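Local coordinates for Tll1590 protein (Thermosynechococcus elongatus, PDB 6LDQ) that is a sucrose-phosphate synthase whose glycosyltransferase 4-like domain, of the GT-B clan, folds as a Rossmann-like α/β/α sandwich, at residues Ala9-His14 and Gly117-Gln122; Asn112-Gly117 and Asp153-Met158; Gln130-Tyr135 and Arg212-Ala217; Ala162-Ala167 and Tyr180-Val185. All coordinates share one frame; numbering follows the deposited sequence.

Interaction 1: Ala9-His14 and Gly117-Gln122; sequences ALISVH and GWVGWQ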
# COMPACT_ATOMS: atom_id res chain seq x y z
N ALA A 9 -2.61 1.68 -7.63
CA ALA A 9 -1.27 1.31 -7.24
C ALA A 9 -1.31 0.71 -5.85
O ALA A 9 -1.90 1.30 -4.94
CB ALA A 9 -0.31 2.51 -7.28
N LEU A 10 -0.72 -0.47 -5.70
CA LEU A 10 -0.42 -1.04 -4.40
C LEU A 10 1.08 -0.84 -4.16
O LEU A 10 1.88 -0.98 -5.09
CB LEU A 10 -0.79 -2.53 -4.32
CG LEU A 10 -2.24 -2.96 -4.04
CD1 LEU A 10 -3.27 -2.22 -4.86
CD2 LEU A 10 -2.40 -4.47 -4.20
N ILE A 11 1.44 -0.48 -2.94
CA ILE A 11 2.84 -0.22 -2.62
C ILE A 11 3.24 -1.07 -1.42
O ILE A 11 2.58 -1.02 -0.38
CB ILE A 11 3.09 1.27 -2.31
CG1 ILE A 11 2.89 2.11 -3.57
CG2 ILE A 11 4.51 1.47 -1.79
CD1 ILE A 11 2.82 3.57 -3.27
N SER A 12 4.33 -1.83 -1.58
CA SER A 12 4.98 -2.64 -0.57
C SER A 12 6.49 -2.49 -0.77
O SER A 12 7.16 -3.33 -1.37
CB SER A 12 4.55 -4.10 -0.65
OG SER A 12 5.13 -4.87 0.38
N VAL A 13 7.04 -1.38 -0.24
CA VAL A 13 8.48 -1.13 -0.28
C VAL A 13 9.25 -2.42 -0.03
O VAL A 13 10.07 -2.84 -0.86
CB VAL A 13 8.89 -0.07 0.75
CG1 VAL A 13 10.41 0.24 0.61
CG2 VAL A 13 8.05 1.19 0.60
N HIS A 14 8.98 -3.07 1.10
CA HIS A 14 9.51 -4.41 1.34
C HIS A 14 8.58 -5.47 0.75
O HIS A 14 8.89 -6.11 -0.25
CB HIS A 14 9.72 -4.65 2.84
CG HIS A 14 10.56 -5.85 3.15
ND1 HIS A 14 10.10 -7.14 2.99
CD2 HIS A 14 11.83 -5.96 3.60
CE1 HIS A 14 11.05 -7.99 3.33
NE2 HIS A 14 12.11 -7.30 3.71
N GLY A 117 3.55 3.18 4.15
CA GLY A 117 2.58 4.20 4.52
C GLY A 117 3.16 5.59 4.61
O GLY A 117 2.49 6.57 4.29
N TRP A 118 4.40 5.70 5.11
CA TRP A 118 5.15 6.95 4.99
C TRP A 118 5.15 7.44 3.54
O TRP A 118 4.93 8.62 3.26
CB TRP A 118 6.58 6.71 5.49
CG TRP A 118 7.32 7.98 5.74
CD1 TRP A 118 7.32 8.72 6.90
CD2 TRP A 118 8.15 8.68 4.82
NE1 TRP A 118 8.12 9.83 6.74
CE2 TRP A 118 8.63 9.83 5.47
CE3 TRP A 118 8.52 8.44 3.49
CZ2 TRP A 118 9.49 10.74 4.84
CZ3 TRP A 118 9.38 9.35 2.86
CH2 TRP A 118 9.86 10.48 3.55
N VAL A 119 5.41 6.53 2.61
CA VAL A 119 5.37 6.91 1.20
C VAL A 119 3.97 7.43 0.85
O VAL A 119 3.81 8.50 0.25
CB VAL A 119 5.79 5.72 0.32
CG1 VAL A 119 5.52 6.01 -1.17
CG2 VAL A 119 7.26 5.36 0.55
N GLY A 120 2.94 6.70 1.29
CA GLY A 120 1.58 7.17 1.05
C GLY A 120 1.31 8.51 1.70
O GLY A 120 0.72 9.40 1.08
N TRP A 121 1.77 8.68 2.94
CA TRP A 121 1.61 9.95 3.64
C TRP A 121 2.27 11.10 2.87
O TRP A 121 1.68 12.19 2.75
CB TRP A 121 2.21 9.82 5.04
CG TRP A 121 2.20 11.06 5.82
CD1 TRP A 121 1.14 11.87 6.06
CD2 TRP A 121 3.33 11.63 6.48
NE1 TRP A 121 1.54 12.93 6.85
CE2 TRP A 121 2.88 12.80 7.12
CE3 TRP A 121 4.67 11.26 6.59
CZ2 TRP A 121 3.73 13.62 7.86
CZ3 TRP A 121 5.52 12.07 7.32
CH2 TRP A 121 5.04 13.23 7.95
N GLN A 122 3.50 10.91 2.40
CA GLN A 122 4.17 11.95 1.62
C GLN A 122 3.40 12.25 0.33
O GLN A 122 3.23 13.41 -0.07
CB GLN A 122 5.60 11.53 1.30
CG GLN A 122 6.55 11.69 2.48
CD GLN A 122 6.84 13.14 2.73
OE1 GLN A 122 7.09 13.90 1.79
NE2 GLN A 122 6.78 13.56 3.99
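Beside Val-119, the one residue of 117-122 that meets Ile-11 and Val-13, the Trp-118 ring carries CG of Gln-122 over one face, 3.6 Å above the plane and displaced toward the rim. NE1 of Trp-118 in turn sits in plane at the edge of the Trp-121 ring, and Phe-87 meets Trp-118 edge-to-face. Both indoles stay clear of the strand, and the contact is left to methyl groups. Val-119 points at the strand, and each of its branches has its own partner. CG1 reaches CD1 of Ile-11 at 4.2 Å, while CG2 reaches CG2 of Val-13, also at 4.2 Å. In Ile-11 the CG1-CD1 arm is extended (chi2 167°), which carries the terminal methyl out from the strand toward the helix. These are ordinary van der Waals distances, and the contact is small and wholly apolar. Phe-93 and Phe-97 of helix 90-104 pack on Ile-11, and Val-94 packs on Val-119, so that helix shares the same buried layer. Near the end of the strand the backbone N of Val-13 is hydrogen-bonded to OG of Ser-116, while Leu-10 faces the other way, onto helix 32-42. A central parallel strand alternating its side chains between two helical layers is the hallmark of the Rossmann-like α/β/α sandwich found in GT-B proteins.

Interaction 2: Asn112-Gly117 and Asp153-Met158; sequences NYWLSG and DETRLM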
# COMPACT_ATOMS: atom_id res chain seq x y z
N ASN A 112 1.17 -0.76 2.09
CA ASN A 112 1.28 -1.95 2.91
C ASN A 112 2.41 -1.80 3.92
O ASN A 112 3.56 -1.58 3.53
CB ASN A 112 1.57 -3.20 2.09
CG ASN A 112 1.42 -4.47 2.90
OD1 ASN A 112 0.33 -4.77 3.41
ND2 ASN A 112 2.50 -5.22 3.02
N TYR A 113 2.09 -1.99 5.21
CA TYR A 113 3.02 -1.79 6.32
C TYR A 113 3.42 -0.32 6.49
O TYR A 113 3.44 0.45 5.53
CB TYR A 113 4.28 -2.66 6.15
CG TYR A 113 5.11 -2.78 7.42
CD1 TYR A 113 4.53 -3.18 8.62
CD2 TYR A 113 6.47 -2.52 7.40
CE1 TYR A 113 5.29 -3.31 9.77
CE2 TYR A 113 7.24 -2.63 8.54
CZ TYR A 113 6.64 -3.03 9.72
OH TYR A 113 7.41 -3.14 10.86
N TRP A 114 3.78 0.07 7.72
CA TRP A 114 3.93 1.49 8.02
C TRP A 114 4.96 2.17 7.13
O TRP A 114 4.82 3.36 6.82
CB TRP A 114 4.27 1.68 9.51
CG TRP A 114 5.65 1.31 9.94
CD1 TRP A 114 6.06 0.11 10.45
CD2 TRP A 114 6.81 2.17 9.96
NE1 TRP A 114 7.41 0.16 10.77
CE2 TRP A 114 7.89 1.41 10.47
CE3 TRP A 114 7.03 3.49 9.59
CZ2 TRP A 114 9.16 1.95 10.64
CZ3 TRP A 114 8.30 4.02 9.74
CH2 TRP A 114 9.35 3.25 10.25
N LEU A 115 5.99 1.43 6.68
CA LEU A 115 7.05 2.01 5.84
C LEU A 115 6.50 2.48 4.50
O LEU A 115 6.75 3.62 4.07
CB LEU A 115 8.17 0.98 5.62
CG LEU A 115 9.06 0.61 6.82
CD1 LEU A 115 9.73 -0.72 6.57
CD2 LEU A 115 10.12 1.69 7.06
N SER A 116 5.79 1.62 3.80
CA SER A 116 5.08 2.06 2.60
C SER A 116 4.09 3.18 2.93
O SER A 116 3.86 4.07 2.11
CB SER A 116 4.36 0.88 1.97
OG SER A 116 5.22 -0.24 1.84
N GLY A 117 3.55 3.18 4.15
CA GLY A 117 2.58 4.20 4.52
C GLY A 117 3.16 5.59 4.61
O GLY A 117 2.49 6.57 4.29
N ASP A 153 11.31 2.79 17.21
CA ASP A 153 9.95 2.77 17.75
C ASP A 153 9.36 4.17 17.73
O ASP A 153 8.17 4.35 17.45
CB ASP A 153 9.94 2.20 19.17
CG ASP A 153 10.09 0.69 19.21
OD1 ASP A 153 9.77 0.02 18.20
OD2 ASP A 153 10.54 0.17 20.26
N GLU A 154 10.18 5.18 18.02
CA GLU A 154 9.71 6.56 18.02
C GLU A 154 9.23 6.96 16.64
O GLU A 154 8.14 7.54 16.49
CB GLU A 154 10.82 7.49 18.49
CG GLU A 154 10.65 8.96 18.13
CD GLU A 154 11.71 9.82 18.81
OE1 GLU A 154 11.90 10.99 18.41
OE2 GLU A 154 12.36 9.32 19.76
N THR A 155 10.02 6.65 15.61
CA THR A 155 9.61 6.95 14.24
C THR A 155 8.34 6.19 13.88
O THR A 155 7.38 6.79 13.38
CB THR A 155 10.74 6.60 13.27
OG1 THR A 155 11.75 7.60 13.37
CG2 THR A 155 10.23 6.54 11.83
N ARG A 156 8.33 4.88 14.12
CA ARG A 156 7.18 4.08 13.70
C ARG A 156 5.88 4.63 14.29
O ARG A 156 4.89 4.82 13.58
CB ARG A 156 7.40 2.62 14.10
CG ARG A 156 6.32 1.65 13.65
CD ARG A 156 6.58 0.26 14.20
NE ARG A 156 6.29 0.21 15.63
CZ ARG A 156 7.16 -0.10 16.58
NH1 ARG A 156 8.42 -0.38 16.26
NH2 ARG A 156 6.77 -0.11 17.85
N LEU A 157 5.88 4.92 15.60
CA LEU A 157 4.67 5.39 16.26
C LEU A 157 4.18 6.72 15.70
O LEU A 157 2.97 6.90 15.50
CB LEU A 157 4.93 5.50 17.77
CG LEU A 157 4.54 4.25 18.56
CD1 LEU A 157 3.02 4.00 18.49
CD2 LEU A 157 5.32 3.01 18.08
N MET A 158 5.09 7.67 15.48
CA MET A 158 4.68 8.96 14.93
C MET A 158 4.13 8.79 13.52
O MET A 158 3.13 9.42 13.14
CB MET A 158 5.87 9.92 14.90
CG MET A 158 6.29 10.47 16.27
SD MET A 158 7.81 11.43 16.08
CE MET A 158 7.10 13.02 15.72
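At the start of helix 113-126, where the chain leaves strand 108-112, Trp-114 reaches across to helix 153-166 and packs against Arg-156 in a CH-pi contact. CG of Arg-156 stands over the five-membered ring, 3.4 Å from its centroid and only 10° off the normal. CD follows on toward the pyrrole side, 3.5 Å from NE1 of Trp-114, and CB lies near the benzo side. The aliphatic stem does the touching; beyond it the chain bends at chi3, and the guanidinium lies 72° from the ring plane. Trp-114 holds its CG between the backbone N and carbonyl carbon (chi1 73°), which stands the indole between the two helices. Its opposite face is covered by Leu-115, whose CG is 3.9 Å above the plane. In this α/β/α domain both helices lie in one layer on the same face of the sheet, and the tryptophan packs between them near their N-terminal turns. CG2 of Thr-155 meets the far corner of the indole, 3.8 Å from CH2 of Trp-114. The guanidinium of Arg-156 turns back to its own helix and forms a salt bridge with Asp-153, modelled so short that its length is doubtful. A thiocyanate ion lies about 4 Å from the Trp-114 side chain.

Interaction 3: Gln130-Tyr135 and Arg212-Ala217; sequences QWLHTY and RQLFAA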
# COMPACT_ATOMS: atom_id res chain seq x y z
N GLN A 130 -7.50 8.51 -3.29
CA GLN A 130 -8.05 7.68 -2.23
C GLN A 130 -6.92 6.81 -1.69
O GLN A 130 -6.33 6.03 -2.43
CB GLN A 130 -9.19 6.81 -2.75
CG GLN A 130 -10.25 7.57 -3.53
CD GLN A 130 -10.80 8.75 -2.76
OE1 GLN A 130 -11.15 8.62 -1.58
NE2 GLN A 130 -10.86 9.91 -3.41
N TRP A 131 -6.62 6.96 -0.40
CA TRP A 131 -5.46 6.30 0.21
C TRP A 131 -5.95 5.27 1.22
O TRP A 131 -6.58 5.63 2.22
CB TRP A 131 -4.54 7.33 0.87
CG TRP A 131 -3.35 6.74 1.57
CD1 TRP A 131 -2.73 5.56 1.30
CD2 TRP A 131 -2.62 7.33 2.66
NE1 TRP A 131 -1.68 5.36 2.16
CE2 TRP A 131 -1.59 6.45 3.00
CE3 TRP A 131 -2.76 8.53 3.38
CZ2 TRP A 131 -0.68 6.71 4.04
CZ3 TRP A 131 -1.86 8.78 4.43
CH2 TRP A 131 -0.85 7.87 4.74
N LEU A 132 -5.69 4.00 0.94
CA LEU A 132 -5.97 2.94 1.89
C LEU A 132 -4.66 2.37 2.39
O LEU A 132 -3.68 2.27 1.65
CB LEU A 132 -6.79 1.81 1.29
CG LEU A 132 -8.20 2.18 0.89
CD1 LEU A 132 -8.16 2.50 -0.59
CD2 LEU A 132 -9.19 1.07 1.22
N HIS A 133 -4.65 1.95 3.65
CA HIS A 133 -3.44 1.39 4.21
C HIS A 133 -3.76 0.13 5.00
O HIS A 133 -4.70 0.12 5.80
CB HIS A 133 -2.71 2.37 5.10
CG HIS A 133 -1.36 1.89 5.47
ND1 HIS A 133 -0.22 2.31 4.83
CD2 HIS A 133 -0.98 0.90 6.30
CE1 HIS A 133 0.82 1.67 5.32
NE2 HIS A 133 0.39 0.81 6.23
N THR A 134 -3.00 -0.92 4.75
CA THR A 134 -3.07 -2.15 5.53
C THR A 134 -2.00 -2.14 6.63
O THR A 134 -0.80 -2.02 6.34
CB THR A 134 -2.90 -3.37 4.63
OG1 THR A 134 -4.03 -3.45 3.73
CG2 THR A 134 -2.83 -4.61 5.50
N TYR A 135 -2.45 -2.31 7.87
CA TYR A 135 -1.60 -2.38 9.06
C TYR A 135 -1.04 -3.79 9.26
O TYR A 135 -1.72 -4.78 8.99
CB TYR A 135 -2.42 -2.05 10.31
CG TYR A 135 -1.60 -2.30 11.56
CD1 TYR A 135 -0.47 -1.56 11.78
CD2 TYR A 135 -1.88 -3.32 12.45
CE1 TYR A 135 0.34 -1.73 12.85
CE2 TYR A 135 -1.04 -3.51 13.58
CZ TYR A 135 0.07 -2.69 13.74
OH TYR A 135 0.96 -2.80 14.77
N ARG A 212 -14.61 0.78 -3.98
CA ARG A 212 -15.78 1.39 -4.58
C ARG A 212 -16.52 2.29 -3.60
O ARG A 212 -16.96 3.39 -3.96
CB ARG A 212 -16.69 0.29 -5.13
CG ARG A 212 -16.00 -0.55 -6.20
CD ARG A 212 -16.99 -1.37 -7.01
NE ARG A 212 -17.16 -2.70 -6.42
CZ ARG A 212 -18.08 -2.99 -5.51
NH1 ARG A 212 -18.17 -4.21 -5.01
NH2 ARG A 212 -18.92 -2.04 -5.10
N GLN A 213 -16.64 1.86 -2.34
CA GLN A 213 -17.20 2.71 -1.30
C GLN A 213 -16.48 4.05 -1.23
O GLN A 213 -17.11 5.12 -1.22
CB GLN A 213 -17.11 2.00 0.05
CG GLN A 213 -18.41 1.49 0.61
CD GLN A 213 -18.17 0.68 1.87
OE1 GLN A 213 -18.56 -0.48 1.96
NE2 GLN A 213 -17.51 1.29 2.84
N LEU A 214 -15.15 4.01 -1.14
CA LEU A 214 -14.34 5.23 -1.15
C LEU A 214 -14.65 6.11 -2.36
O LEU A 214 -14.84 7.32 -2.23
CB LEU A 214 -12.86 4.88 -1.13
CG LEU A 214 -12.21 4.50 0.20
CD1 LEU A 214 -10.71 4.75 0.10
CD2 LEU A 214 -12.81 5.30 1.34
N PHE A 215 -14.68 5.50 -3.55
CA PHE A 215 -14.86 6.27 -4.77
C PHE A 215 -16.23 6.93 -4.82
O PHE A 215 -16.37 8.07 -5.29
CB PHE A 215 -14.68 5.38 -6.00
CG PHE A 215 -13.25 5.01 -6.30
CD1 PHE A 215 -12.25 5.99 -6.35
CD2 PHE A 215 -12.91 3.70 -6.56
CE1 PHE A 215 -10.94 5.65 -6.65
CE2 PHE A 215 -11.59 3.35 -6.85
CZ PHE A 215 -10.61 4.33 -6.90
N ALA A 216 -17.27 6.23 -4.34
CA ALA A 216 -18.62 6.77 -4.38
C ALA A 216 -18.82 7.90 -3.38
O ALA A 216 -19.61 8.81 -3.62
CB ALA A 216 -19.64 5.65 -4.13
N ALA A 217 -18.10 7.86 -2.27
CA ALA A 217 -18.16 8.91 -1.26
C ALA A 217 -17.67 10.27 -1.77
O ALA A 217 -17.61 11.17 -0.93
CB ALA A 217 -17.35 8.50 -0.03
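Gln-130 turns its CG opposite the carbonyl carbon and beside the backbone N (chi1 -50°), which sets that carbon 3.7 Å from CE1 of Phe-215. The bend at chi2 then directs only the amide beyond it, whose plane is steeply inclined to the phenyl ring, so the two flat groups do not stack. Leu-132 and Leu-214 reach toward each other tip to tip: CD1 of Leu-132 is 3.5 Å from CD1 of Leu-214, tighter than a usual carbon contact. Leu-132 has a chi2 of 96°, off the staggered positions, in keeping with close packing here. Gln-130 and Leu-214 instead run past one another in opposite senses, with CB of Gln-130 3.8 Å from CD1 of Leu-214. That one methyl therefore sits against both strand residues. Phe-215 also lies on Leu-108 of the neighbouring strand. Trp-131 and His-133, alternating with Gln-130 and Leu-132 along the strand, pack on Ile-163 on the other face of the sheet. The axes of strand 130-134 and helix 212-216 come within 9.5 Å and run roughly antiparallel, at 150°. The last helix of the model, 200-216, thus covers the mostly parallel sheet through alternate strand residues, as expected of α/β packing in a Rossmann-like domain.

Interaction 4: Ala162-Ala167 and Tyr180-Val185; sequences AILENA and YLRRWV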
# COMPACT_ATOMS: atom_id res chain seq x y z
N ALA A 162 0.30 9.38 12.03
CA ALA A 162 0.02 10.24 10.88
C ALA A 162 -0.80 9.50 9.83
O ALA A 162 -1.66 10.09 9.18
CB ALA A 162 1.33 10.75 10.27
N ILE A 163 -0.54 8.21 9.66
CA ILE A 163 -1.28 7.43 8.66
C ILE A 163 -2.73 7.25 9.10
O ILE A 163 -3.66 7.49 8.33
CB ILE A 163 -0.59 6.09 8.42
CG1 ILE A 163 0.76 6.29 7.74
CG2 ILE A 163 -1.47 5.22 7.52
CD1 ILE A 163 1.69 5.13 7.91
N LEU A 164 -2.94 6.85 10.36
CA LEU A 164 -4.30 6.68 10.87
C LEU A 164 -5.10 7.97 10.72
O LEU A 164 -6.30 7.93 10.41
CB LEU A 164 -4.27 6.23 12.33
CG LEU A 164 -3.96 4.76 12.54
CD1 LEU A 164 -3.53 4.53 14.00
CD2 LEU A 164 -5.18 3.90 12.18
N GLU A 165 -4.45 9.12 10.91
CA GLU A 165 -5.15 10.40 10.90
C GLU A 165 -5.50 10.88 9.50
O GLU A 165 -6.47 11.63 9.34
CB GLU A 165 -4.30 11.46 11.60
CG GLU A 165 -4.23 11.29 13.10
CD GLU A 165 -3.17 12.18 13.72
OE1 GLU A 165 -2.23 12.59 13.01
OE2 GLU A 165 -3.27 12.46 14.93
N ASN A 166 -4.73 10.51 8.48
CA ASN A 166 -4.89 11.10 7.17
C ASN A 166 -5.30 10.13 6.08
O ASN A 166 -5.75 10.58 5.01
CB ASN A 166 -3.59 11.80 6.74
CG ASN A 166 -3.33 13.06 7.52
OD1 ASN A 166 -3.77 14.15 7.13
ND2 ASN A 166 -2.61 12.94 8.63
N ALA A 167 -5.16 8.83 6.29
CA ALA A 167 -5.61 7.87 5.29
C ALA A 167 -7.13 7.77 5.32
O ALA A 167 -7.78 7.98 6.35
CB ALA A 167 -4.99 6.50 5.55
N TYR A 180 -4.34 -3.85 19.53
CA TYR A 180 -3.04 -3.24 19.77
C TYR A 180 -3.01 -1.80 19.28
O TYR A 180 -2.55 -0.90 19.99
CB TYR A 180 -1.93 -4.05 19.08
CG TYR A 180 -0.66 -3.26 18.94
CD1 TYR A 180 0.22 -3.13 20.01
CD2 TYR A 180 -0.34 -2.61 17.75
CE1 TYR A 180 1.39 -2.38 19.90
CE2 TYR A 180 0.84 -1.86 17.63
CZ TYR A 180 1.69 -1.75 18.71
OH TYR A 180 2.86 -1.01 18.59
N LEU A 181 -3.47 -1.58 18.04
CA LEU A 181 -3.47 -0.24 17.47
C LEU A 181 -4.19 0.74 18.39
O LEU A 181 -3.69 1.83 18.68
CB LEU A 181 -4.13 -0.26 16.09
CG LEU A 181 -3.29 -0.16 14.80
CD1 LEU A 181 -4.22 -0.17 13.59
CD2 LEU A 181 -2.39 1.08 14.77
N ARG A 182 -5.38 0.36 18.86
CA ARG A 182 -6.17 1.29 19.65
C ARG A 182 -5.59 1.46 21.05
O ARG A 182 -5.76 2.52 21.66
CB ARG A 182 -7.63 0.83 19.71
CG ARG A 182 -8.50 1.38 18.58
CD ARG A 182 -7.82 1.19 17.21
NE ARG A 182 -8.71 1.57 16.10
CZ ARG A 182 -8.58 2.68 15.38
NH1 ARG A 182 -7.58 3.53 15.61
NH2 ARG A 182 -9.45 2.95 14.42
N ARG A 183 -4.87 0.45 21.55
CA ARG A 183 -4.28 0.53 22.89
C ARG A 183 -2.99 1.33 22.88
O ARG A 183 -2.77 2.17 23.77
CB ARG A 183 -4.01 -0.88 23.43
CG ARG A 183 -3.72 -0.99 24.94
CD ARG A 183 -3.79 -2.47 25.36
NE ARG A 183 -3.50 -3.34 24.21
CZ ARG A 183 -2.81 -4.48 24.25
NH1 ARG A 183 -2.34 -4.96 25.41
NH2 ARG A 183 -2.61 -5.14 23.13
N TRP A 184 -2.13 1.09 21.89
CA TRP A 184 -0.76 1.55 21.97
C TRP A 184 -0.42 2.64 20.96
O TRP A 184 0.55 3.36 21.18
CB TRP A 184 0.20 0.37 21.78
CG TRP A 184 0.15 -0.59 22.91
CD1 TRP A 184 -0.56 -1.75 22.98
CD2 TRP A 184 0.84 -0.47 24.17
NE1 TRP A 184 -0.35 -2.37 24.18
CE2 TRP A 184 0.50 -1.61 24.93
CE3 TRP A 184 1.71 0.48 24.71
CZ2 TRP A 184 1.00 -1.81 26.22
CZ3 TRP A 184 2.21 0.27 25.98
CH2 TRP A 184 1.85 -0.86 26.73
N VAL A 185 -1.18 2.77 19.87
CA VAL A 185 -0.83 3.72 18.83
C VAL A 185 -1.80 4.89 18.84
O VAL A 185 -1.42 6.01 19.17
CB VAL A 185 -0.78 3.04 17.44
CG1 VAL A 185 -0.48 4.06 16.34
CG2 VAL A 185 0.25 1.92 17.44
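Leu-164 reaches from helix 153-166 toward helix 175-185, two neighbouring helices of the Rossmann-like domain joined through strand 169-172. Its CD1 does most of the work, lying 3.7 Å from CD2 of Leu-181 and 3.9 Å from CG1 of Val-185. The leucine pair meets at a slant, whereas Leu-164 and Val-185 approach at about a right angle. The other methyl, CD2, is 4.2 Å from NH1 of Arg-182, a looser touch with the apolar branch beside a charged one. Around this first shell, Val-170 packs on Leu-164 and Val-172 on Leu-181, while Leu-157 and Glu-160 pack on Val-185. The guanidinium of Arg-182 owes its place to polar partners elsewhere: NE forms a salt bridge with Glu-178, NH1 is hydrogen-bonded to the carbonyls of Ser-186 and Ala-188, and NH2 to that of Gly-189. These bonds probably fix the rotation of the guanidinium next to the leucine. The axes of helices 162-166 and 180-185 approach no closer than 12.8 Å, at 117°, so side chains bridge the distance. At the end of helix 153-166, Asn-166 folds back on its own turn, ND2 donating to a lone pair of Ala-162 O over 3.1 Å, with an N-H...O angle of 171°.

Interactions 1 and 3 each join a helix to a strand of one mostly parallel sheet, while interactions 2 and 4 each join two helices. Interactions 1 and 2 share helix 113-126, with centres about 10 Å apart, and interactions 2 and 4 share helix 153-166, again about 10 Å between centres; together they run across one face. Interaction 3 lies on the opposite face, its centre about 19 Å from that of interaction 2, yet strand 130-134 ties it in, since Trp-131 packs on Gly-117. Along the chain, interactions 1 and 2 interleave, 2 closes before 4 opens, and 4 is nested inside the loop closed by 3. Residues 212-217 therefore return to a segment 77 residues earlier in the chain, knitting distant parts into a single domain.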